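PDB 5FQ8: outer membrane protein OMP121 from Bacteroides thetaiotaomicron, which is a TonB-dependent receptor of the outer membrane, a calcium-binding transmembrane beta-barrel that probably imports nutrients together with a partner protein. Local coordinates for residues B[519-531]-B[540-552]. Numbering follows the deposited sequence.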
# COMPACT_ATOMS: atom_id res chain seq x y z
N GLU B 519 8.06 11.55 -13.53
CA GLU B 519 8.21 12.20 -14.83
C GLU B 519 9.44 13.08 -14.85
O GLU B 519 9.84 13.62 -13.82
CB GLU B 519 7.02 13.08 -15.19
CG GLU B 519 5.68 12.50 -14.93
CD GLU B 519 4.62 13.50 -15.20
OE1 GLU B 519 4.96 14.69 -15.22
OE2 GLU B 519 3.45 13.12 -15.41
N LEU B 520 10.02 13.26 -16.03
CA LEU B 520 11.20 14.10 -16.19
C LEU B 520 11.19 14.72 -17.58
O LEU B 520 10.93 14.03 -18.56
CB LEU B 520 12.47 13.29 -15.99
CG LEU B 520 13.80 14.01 -16.10
CD1 LEU B 520 13.93 14.94 -14.95
CD2 LEU B 520 14.92 13.01 -16.07
N ARG B 521 11.46 16.01 -17.65
CA ARG B 521 11.44 16.72 -18.91
C ARG B 521 12.54 17.77 -18.90
O ARG B 521 12.84 18.36 -17.87
CB ARG B 521 10.11 17.40 -19.15
CG ARG B 521 9.74 18.38 -18.08
CD ARG B 521 8.34 18.92 -18.25
NE ARG B 521 8.16 19.56 -19.53
CZ ARG B 521 6.98 19.82 -20.06
NH1 ARG B 521 5.89 19.50 -19.39
NH2 ARG B 521 6.89 20.40 -21.24
N ARG B 522 13.13 17.98 -20.06
CA ARG B 522 14.23 18.92 -20.18
C ARG B 522 14.00 19.84 -21.37
O ARG B 522 13.33 19.48 -22.34
CB ARG B 522 15.56 18.20 -20.32
CG ARG B 522 16.01 17.53 -19.05
CD ARG B 522 17.40 16.93 -19.17
NE ARG B 522 17.81 16.37 -17.90
CZ ARG B 522 18.14 15.10 -17.70
NH1 ARG B 522 18.14 14.24 -18.70
NH2 ARG B 522 18.50 14.70 -16.49
N LEU B 523 14.56 21.04 -21.27
CA LEU B 523 14.44 22.03 -22.31
C LEU B 523 15.70 22.87 -22.33
O LEU B 523 16.25 23.19 -21.27
CB LEU B 523 13.22 22.92 -22.09
CG LEU B 523 13.00 24.05 -23.09
CD1 LEU B 523 12.20 23.57 -24.27
CD2 LEU B 523 12.29 25.17 -22.42
N MET B 524 16.16 23.21 -23.51
CA MET B 524 17.22 24.19 -23.65
C MET B 524 16.82 25.19 -24.72
O MET B 524 16.13 24.85 -25.68
CB MET B 524 18.53 23.52 -24.02
CG MET B 524 19.12 22.70 -22.91
SD MET B 524 20.65 21.95 -23.42
CE MET B 524 20.06 20.74 -24.56
N GLY B 525 17.25 26.43 -24.54
CA GLY B 525 16.99 27.44 -25.55
C GLY B 525 18.07 28.50 -25.60
O GLY B 525 18.85 28.67 -24.66
N VAL B 526 18.10 29.21 -26.72
CA VAL B 526 18.92 30.40 -26.87
C VAL B 526 18.01 31.53 -27.32
O VAL B 526 17.09 31.31 -28.10
CB VAL B 526 20.07 30.16 -27.87
CG1 VAL B 526 19.54 29.52 -29.13
CG2 VAL B 526 20.77 31.46 -28.18
N PHE B 527 18.25 32.73 -26.80
CA PHE B 527 17.34 33.84 -27.07
C PHE B 527 18.09 35.15 -27.20
O PHE B 527 19.20 35.31 -26.69
CB PHE B 527 16.25 33.96 -26.01
CG PHE B 527 16.78 34.15 -24.62
CD1 PHE B 527 17.11 33.06 -23.83
CD2 PHE B 527 16.94 35.41 -24.10
CE1 PHE B 527 17.59 33.22 -22.56
CE2 PHE B 527 17.43 35.57 -22.83
CZ PHE B 527 17.75 34.47 -22.05
N GLY B 528 17.45 36.09 -27.88
CA GLY B 528 17.98 37.44 -28.01
C GLY B 528 16.86 38.46 -28.00
O GLY B 528 15.74 38.19 -28.44
N GLN B 529 17.17 39.65 -27.49
CA GLN B 529 16.17 40.70 -27.30
C GLN B 529 16.82 42.05 -27.58
O GLN B 529 17.64 42.52 -26.80
CB GLN B 529 15.61 40.65 -25.88
CG GLN B 529 14.54 41.64 -25.61
CD GLN B 529 13.78 41.31 -24.36
OE1 GLN B 529 13.63 40.15 -24.02
NE2 GLN B 529 13.30 42.33 -23.66
N PHE B 530 16.43 42.67 -28.69
CA PHE B 530 17.02 43.93 -29.13
C PHE B 530 16.10 45.10 -28.80
O PHE B 530 14.97 45.15 -29.28
CB PHE B 530 17.29 43.90 -30.63
CG PHE B 530 17.99 45.12 -31.14
CD1 PHE B 530 19.30 45.37 -30.79
CD2 PHE B 530 17.35 46.00 -31.99
CE1 PHE B 530 19.96 46.49 -31.27
CE2 PHE B 530 18.00 47.12 -32.47
CZ PHE B 530 19.31 47.36 -32.11
N GLU B 531 16.61 46.05 -28.01
CA GLU B 531 15.87 47.24 -27.61
C GLU B 531 16.43 48.46 -28.32
O GLU B 531 17.59 48.83 -28.09
CB GLU B 531 15.94 47.43 -26.10
CG GLU B 531 15.35 48.74 -25.59
CD GLU B 531 14.13 48.51 -24.74
OE1 GLU B 531 13.88 47.35 -24.37
OE2 GLU B 531 13.42 49.49 -24.45
N LEU B 540 11.48 50.54 -29.33
CA LEU B 540 11.27 49.39 -30.18
C LEU B 540 11.98 48.18 -29.58
O LEU B 540 13.03 48.31 -28.96
CB LEU B 540 11.79 49.65 -31.59
CG LEU B 540 11.53 48.58 -32.65
CD1 LEU B 540 10.12 48.69 -33.15
CD2 LEU B 540 12.52 48.73 -33.77
N THR B 541 11.38 47.01 -29.77
CA THR B 541 11.94 45.79 -29.22
C THR B 541 11.73 44.62 -30.16
O THR B 541 10.63 44.42 -30.67
CB THR B 541 11.32 45.49 -27.86
OG1 THR B 541 11.21 46.71 -27.12
CG2 THR B 541 12.18 44.53 -27.10
N VAL B 542 12.78 43.83 -30.37
CA VAL B 542 12.71 42.65 -31.22
C VAL B 542 13.20 41.44 -30.43
O VAL B 542 14.35 41.43 -29.98
CB VAL B 542 13.54 42.83 -32.50
CG1 VAL B 542 13.73 41.50 -33.19
CG2 VAL B 542 12.84 43.78 -33.41
N THR B 543 12.34 40.44 -30.27
CA THR B 543 12.66 39.25 -29.49
C THR B 543 12.71 38.02 -30.38
O THR B 543 11.94 37.90 -31.34
CB THR B 543 11.64 39.00 -28.39
OG1 THR B 543 10.35 38.91 -28.97
CG2 THR B 543 11.67 40.11 -27.38
N ALA B 544 13.59 37.09 -30.04
CA ALA B 544 13.74 35.84 -30.78
C ALA B 544 14.26 34.77 -29.84
O ALA B 544 15.16 35.02 -29.04
CB ALA B 544 14.70 36.00 -31.96
N ARG B 545 13.68 33.57 -29.94
CA ARG B 545 14.09 32.47 -29.09
C ARG B 545 13.89 31.16 -29.83
O ARG B 545 12.85 30.95 -30.44
CB ARG B 545 13.32 32.44 -27.78
CG ARG B 545 13.68 31.24 -26.93
CD ARG B 545 13.24 31.39 -25.49
NE ARG B 545 13.59 30.19 -24.74
CZ ARG B 545 13.65 30.12 -23.42
NH1 ARG B 545 13.39 31.18 -22.69
NH2 ARG B 545 13.98 28.98 -22.84
N ASN B 546 14.88 30.29 -29.75
CA ASN B 546 14.75 28.93 -30.24
C ASN B 546 14.93 27.97 -29.07
O ASN B 546 15.86 28.12 -28.28
CB ASN B 546 15.74 28.61 -31.35
CG ASN B 546 15.35 27.37 -32.13
OD1 ASN B 546 14.67 27.46 -33.15
ND2 ASN B 546 15.76 26.21 -31.64
N ASP B 547 14.03 27.00 -28.97
CA ASP B 547 14.03 26.04 -27.89
C ASP B 547 14.21 24.64 -28.45
O ASP B 547 13.90 24.37 -29.60
CB ASP B 547 12.73 26.10 -27.09
CG ASP B 547 12.63 27.33 -26.26
OD1 ASP B 547 13.68 27.94 -26.01
OD2 ASP B 547 11.51 27.68 -25.85
N TRP B 548 14.72 23.75 -27.61
CA TRP B 548 14.80 22.33 -27.91
C TRP B 548 14.17 21.60 -26.74
O TRP B 548 14.65 21.70 -25.62
CB TRP B 548 16.24 21.88 -28.11
CG TRP B 548 16.92 22.38 -29.32
CD1 TRP B 548 17.08 21.73 -30.49
CD2 TRP B 548 17.60 23.63 -29.47
NE1 TRP B 548 17.79 22.49 -31.37
CE2 TRP B 548 18.13 23.67 -30.76
CE3 TRP B 548 17.80 24.73 -28.63
CZ2 TRP B 548 18.84 24.76 -31.25
CZ3 TRP B 548 18.51 25.81 -29.11
CH2 TRP B 548 19.01 25.82 -30.40
N SER B 549 13.08 20.90 -27.00
CA SER B 549 12.29 20.31 -25.93
C SER B 549 12.42 18.80 -25.92
O SER B 549 12.46 18.16 -26.97
CB SER B 549 10.83 20.70 -26.05
OG SER B 549 10.11 20.24 -24.93
N SER B 550 12.46 18.23 -24.72
CA SER B 550 12.49 16.79 -24.62
C SER B 550 11.13 16.16 -24.89
O SER B 550 11.08 14.97 -25.21
CB SER B 550 12.99 16.37 -23.25
OG SER B 550 11.91 16.16 -22.38
N THR B 551 10.04 16.90 -24.78
CA THR B 551 8.73 16.29 -24.92
C THR B 551 8.18 16.34 -26.33
O THR B 551 7.03 15.97 -26.54
CB THR B 551 7.74 16.94 -23.96
OG1 THR B 551 7.68 18.33 -24.22
CG2 THR B 551 8.18 16.73 -22.55
N LEU B 552 8.94 16.76 -27.25
CA LEU B 552 8.52 16.67 -28.64
C LEU B 552 9.27 15.55 -29.35
O LEU B 552 10.34 15.14 -28.90
CB LEU B 552 8.76 18.00 -29.35
CG LEU B 552 7.83 19.16 -28.95
CD1 LEU B 552 8.25 20.46 -29.57
CD2 LEU B 552 6.40 18.85 -29.33
O HOH W 1 10.05 14.27 -21.51
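R545 carries its CG opposite the backbone N (chi1 176°) and stays extended as far as NE, which runs the chain across to the neighbouring strand; the pairing of the two residues brings F527 CB to 3.7 Å from R545 CB, and F527, with CG between its backbone N and carbonyl carbon (chi1 58°), turns its ring so that CD1 lies over one face of the guanidinium. The arginine ends beside G525, and D547 OD1 lies 3.4 Å from G525 CA. That carboxylate oxygen offers its syn lone pair to R545 NE at 2.6 Å, close to the guanidinium plane. R545 NH2 also reaches N481 and D547 OD2 meets Y561, so both buried charged groups have further polar partners on adjoining strands. A lysine in place of R545, having no guanidinium, would probably be unable to hold D547 OD1 and N481 together as NE and NH2 do. These residues face the barrel interior, where F527 also meets L152 of the plug domain. The two segments form an antiparallel beta hairpin in the wall of a TonB-dependent receptor barrel, their paired backbone bonds running from F530 and V542 to M524 and W548. On the outward face V526 and W548 lie side by side, V526 CG1 meeting the indole edge 3.9 Å from W548 CZ3, while W548 and M524 also pack against apolar side chains of another protein's chain. Past the strand end, S550 N still donates to R522 O, while the return bond from R522 N ends on S550 OG at 3.2 Å, nearly straight (169°), and S550 OG donates to a water that bonds to L520 O.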